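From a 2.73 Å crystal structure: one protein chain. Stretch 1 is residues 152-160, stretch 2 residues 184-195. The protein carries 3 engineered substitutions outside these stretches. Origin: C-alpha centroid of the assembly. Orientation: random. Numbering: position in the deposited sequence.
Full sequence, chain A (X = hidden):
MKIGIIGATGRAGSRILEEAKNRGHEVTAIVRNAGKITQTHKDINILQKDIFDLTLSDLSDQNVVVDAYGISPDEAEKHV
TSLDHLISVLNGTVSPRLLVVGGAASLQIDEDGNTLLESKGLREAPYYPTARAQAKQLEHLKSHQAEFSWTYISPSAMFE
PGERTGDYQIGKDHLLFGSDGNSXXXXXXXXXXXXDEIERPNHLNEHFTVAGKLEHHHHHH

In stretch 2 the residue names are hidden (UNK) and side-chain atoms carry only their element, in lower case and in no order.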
# COMPACT_ATOMS: atom_id res chain seq x y z
N TYR A 152 -3.41 -1.65 8.49
CA TYR A 152 -4.07 -2.38 7.41
C TYR A 152 -5.41 -1.69 7.18
O TYR A 152 -6.21 -1.56 8.11
CB TYR A 152 -4.29 -3.83 7.80
CG TYR A 152 -4.52 -4.74 6.60
CD1 TYR A 152 -3.48 -5.51 6.07
CD2 TYR A 152 -5.77 -4.80 5.98
CE1 TYR A 152 -3.68 -6.30 4.96
CE2 TYR A 152 -5.98 -5.59 4.85
CZ TYR A 152 -4.93 -6.34 4.35
OH TYR A 152 -5.11 -7.12 3.24
N ILE A 153 -5.64 -1.25 5.95
CA ILE A 153 -6.89 -0.57 5.61
C ILE A 153 -7.79 -1.34 4.64
O ILE A 153 -7.33 -1.85 3.61
CB ILE A 153 -6.60 0.85 5.04
CG1 ILE A 153 -7.92 1.60 4.85
CG2 ILE A 153 -5.85 0.74 3.72
CD1 ILE A 153 -7.72 3.03 4.40
N SER A 154 -9.07 -1.42 5.00
CA SER A 154 -10.08 -2.09 4.19
C SER A 154 -11.14 -1.08 3.78
O SER A 154 -11.45 -0.15 4.53
CB SER A 154 -10.74 -3.23 4.98
OG SER A 154 -9.84 -4.31 5.17
N PRO A 155 -11.71 -1.25 2.58
CA PRO A 155 -12.74 -0.35 2.06
C PRO A 155 -14.09 -0.65 2.69
O PRO A 155 -14.35 -1.75 3.17
CB PRO A 155 -12.72 -0.65 0.58
CG PRO A 155 -12.49 -2.11 0.57
CD PRO A 155 -11.37 -2.28 1.58
N SER A 156 -14.97 0.35 2.66
CA SER A 156 -16.29 0.19 3.22
C SER A 156 -17.23 -0.77 2.46
O SER A 156 -17.76 -1.71 3.06
CB SER A 156 -16.97 1.56 3.38
OG SER A 156 -16.80 2.37 2.23
N ALA A 157 -17.39 -0.58 1.15
CA ALA A 157 -18.34 -1.41 0.40
C ALA A 157 -17.90 -2.29 -0.79
O ALA A 157 -17.82 -3.51 -0.66
CB ALA A 157 -19.51 -0.54 -0.03
N MSE A 158 -17.68 -1.66 -1.94
CA MSE A 158 -17.28 -2.39 -3.16
C MSE A 158 -17.03 -1.45 -4.34
O MSE A 158 -17.77 -0.49 -4.56
CB MSE A 158 -18.37 -3.39 -3.57
CG MSE A 158 -17.96 -4.34 -4.70
SE MSE A 158 -16.84 -5.83 -4.10
CE MSE A 158 -18.27 -7.15 -3.85
N PHE A 159 -15.99 -1.75 -5.12
CA PHE A 159 -15.68 -0.96 -6.30
C PHE A 159 -16.00 -1.75 -7.56
O PHE A 159 -15.90 -2.99 -7.59
CB PHE A 159 -14.19 -0.58 -6.39
CG PHE A 159 -13.35 -0.99 -5.20
CD1 PHE A 159 -13.20 -0.13 -4.12
CD2 PHE A 159 -12.68 -2.21 -5.19
CE1 PHE A 159 -12.38 -0.48 -3.05
CE2 PHE A 159 -11.85 -2.56 -4.12
CZ PHE A 159 -11.70 -1.69 -3.05
N GLU A 160 -16.41 -1.03 -8.60
CA GLU A 160 -16.67 -1.63 -9.90
C GLU A 160 -16.05 -0.66 -10.88
O GLU A 160 -16.32 0.55 -10.84
CB GLU A 160 -18.17 -1.80 -10.17
CG GLU A 160 -18.75 -3.09 -9.58
CD GLU A 160 -19.91 -3.64 -10.40
OE1 GLU A 160 -20.71 -2.82 -10.89
OE2 GLU A 160 -20.02 -4.88 -10.54
N UNK A 184 -22.60 2.98 -2.47
CA UNK A 184 -21.43 2.10 -2.42
C UNK A 184 -20.13 2.90 -2.58
O UNK A 184 -20.10 4.08 -2.22
c UNK A 184 -25.68 -0.22 -3.62
c UNK A 184 -25.13 0.52 -4.67
c UNK A 184 -23.79 0.88 -4.64
c UNK A 184 -21.58 1.01 -3.48
c UNK A 184 -22.98 0.50 -3.57
c UNK A 184 -24.88 -0.61 -2.55
c UNK A 184 -23.53 -0.25 -2.53
N UNK A 185 -19.08 2.30 -3.13
CA UNK A 185 -17.80 3.02 -3.16
C UNK A 185 -16.87 3.17 -4.39
O UNK A 185 -16.56 2.22 -5.10
c UNK A 185 -16.19 4.79 -1.08
c UNK A 185 -15.56 2.09 -2.38
c UNK A 185 -17.01 3.54 -0.83
c UNK A 185 -16.97 2.50 -1.95
N UNK A 186 -16.42 4.42 -4.59
CA UNK A 186 -15.51 4.78 -5.67
C UNK A 186 -14.07 4.58 -5.21
O UNK A 186 -13.77 4.76 -4.03
c UNK A 186 -15.73 6.25 -6.05
o UNK A 186 -14.75 6.70 -6.97
N UNK A 187 -13.19 4.21 -6.13
CA UNK A 187 -11.79 3.99 -5.77
C UNK A 187 -11.15 5.29 -5.29
O UNK A 187 -10.34 5.28 -4.37
c UNK A 187 -9.62 2.93 -6.66
se UNK A 187 -9.54 1.50 -5.33
c UNK A 187 -10.25 0.02 -6.35
c UNK A 187 -11.02 3.45 -6.98
N UNK A 188 -11.53 6.40 -5.91
CA UNK A 188 -10.98 7.68 -5.52
C UNK A 188 -11.42 8.07 -4.11
O UNK A 188 -10.72 8.82 -3.43
c UNK A 188 -12.53 8.44 -7.46
c UNK A 188 -12.18 7.43 -8.56
c UNK A 188 -11.36 8.78 -6.54
o UNK A 188 -12.91 6.42 -8.71
o UNK A 188 -11.19 7.66 -9.28
N UNK A 189 -12.56 7.57 -3.67
CA UNK A 189 -13.02 7.87 -2.31
C UNK A 189 -12.12 7.13 -1.34
O UNK A 189 -11.75 7.65 -0.28
c UNK A 189 -15.48 8.24 -2.88
c UNK A 189 -14.47 7.42 -2.08
o UNK A 189 -16.43 7.63 -3.41
o UNK A 189 -15.33 9.48 -2.96
N UNK A 190 -11.76 5.90 -1.72
CA UNK A 190 -10.91 5.04 -0.92
C UNK A 190 -9.54 5.69 -0.79
O UNK A 190 -8.91 5.64 0.28
c UNK A 190 -8.63 0.72 -0.45
c UNK A 190 -10.03 1.37 1.39
c UNK A 190 -9.20 1.73 -1.23
c UNK A 190 -10.19 2.57 -0.72
c UNK A 190 -9.05 0.55 0.86
c UNK A 190 -10.81 3.66 -1.58
c UNK A 190 -10.60 2.37 0.60
o UNK A 190 -8.48 -0.42 1.64
N UNK A 191 -9.07 6.32 -1.87
CA UNK A 191 -7.78 6.99 -1.85
C UNK A 191 -7.82 8.17 -0.88
O UNK A 191 -6.83 8.47 -0.20
c UNK A 191 -7.43 7.48 -3.24
N UNK A 192 -8.96 8.85 -0.82
CA UNK A 192 -9.13 9.99 0.08
C UNK A 192 -9.06 9.53 1.53
O UNK A 192 -8.47 10.20 2.37
c UNK A 192 -10.47 10.69 -0.19
c UNK A 192 -10.36 11.49 -1.49
c UNK A 192 -10.87 11.56 1.00
c UNK A 192 -11.69 11.79 -2.16
N UNK A 193 -9.68 8.39 1.82
CA UNK A 193 -9.66 7.83 3.15
C UNK A 193 -8.21 7.46 3.45
O UNK A 193 -7.66 7.88 4.46
c UNK A 193 -10.55 6.58 3.22
N UNK A 194 -7.60 6.68 2.55
CA UNK A 194 -6.21 6.25 2.73
C UNK A 194 -5.32 7.44 3.09
O UNK A 194 -4.61 7.41 4.10
c UNK A 194 -6.25 4.13 1.35
c UNK A 194 -4.14 5.42 1.52
c UNK A 194 -5.66 5.53 1.46
N UNK A 195 -5.35 8.50 2.30
CA UNK A 195 -4.54 9.66 2.58
C UNK A 195 -4.96 10.43 3.84
O UNK A 195 -4.15 11.17 4.40
c UNK A 195 -4.51 10.58 1.38
c UNK A 195 -3.42 9.37 -0.51
c UNK A 195 -2.55 11.58 0.27
c UNK A 195 -3.19 10.28 0.68

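Position 184 carries seven side-chain carbons, one leading into a ring of six. Its CB lies 4.3 Å from Ala 157 CB, while the ring leads away from stretch 1. A benzyl group without a hydroxyl is Phe 184.

Position 185 has four carbons, forked at the first, with one arm two carbons long. Its CA-to-CB bond points toward stretch 1, where the inner carbon of the longer arm lies 3.3 Å from Ser 156 OG and the one-carbon arm lies 3.7 Å from Phe 159 CD1. This is Ile 185. Its backbone adds a weak hydrogen bond from Ile 185 N to Met 158 O (3.4 Å) and a CA-H...O contact between Phe 159 CA and Ile 185 O (3.5 Å).

At 186 one carbon bears one oxygen; the CA-to-CB bond points away from stretch 1, and the side chain makes no contact with it. This is Ser 186, the N-cap of the helix, whose OG accepts a weak capping bond from the backbone N of position 188 (3.4 Å).

Position 187 holds an unbranched chain of two carbons, a selenium and a terminal carbon. Although its CA-to-CB bond points sideways, the end of the chain comes nearer: the terminal carbon lies over one face of the Phe 159 ring, 3.5 Å from Phe 159 CG, and the selenium lies over the ring face too. The selenium identifies selenomethionine, Met 187.

Position 188 has three carbons, the third carrying two oxygens, and does not reach stretch 1; it is Glu 188. One carbon fewer before the paired oxygens, again out of reach of stretch 1, makes 189 Asp 189, whose OD2 accepts a weak hydrogen bond from Ser 186 N (3.4 Å).

Position 190 shows one carbon, a six-carbon ring and an oxygen on that ring. Pro 155 CB packs over one face of this ring, 3.5 Å from the nearest ring carbon. The ring oxygen lies 2.7 Å from Ile 153 O, but the angle is too poor for a hydrogen bond. This is Tyr 190.

A single carbon at 191, its CA-to-CB bond directed away from stretch 1, gives Ala 191. Four carbons forked at the first, with one longer arm, exposed and out of reach of stretch 1, make 192 Ile 192. Position 193 again has one carbon; the CA-to-CB bond points toward stretch 1, with CB 4.7 Å from Ile 153 CD1. It is Ala 193.

At 194 one carbon carries two others, one of them 3.6 Å from Ile 153 CD1: Val 194. The four carbons of 195 fork at the second and do not touch stretch 1, as Leu 195.

Strand and helix run in opposing senses, at 149°, pairing Ile 153 with Val 194 and Pro 155 with Tyr 190. The segment before the helix then runs alongside in the same sense, Ala 157 by Phe 184 and Met 158 by Ile 185. Pro 155 CB lies over one face of the Tyr 190 ring; farther along stretch 1, Phe 159 meets Ile 185 and Met 187. The stretches bury 573 Å² in all, with several apolar side-chain contacts; the weak Ile 185 N to Met 158 O bond is the only hydrogen bond across.

Stretch 2, residues 184-195: FISMEDYAIAVL
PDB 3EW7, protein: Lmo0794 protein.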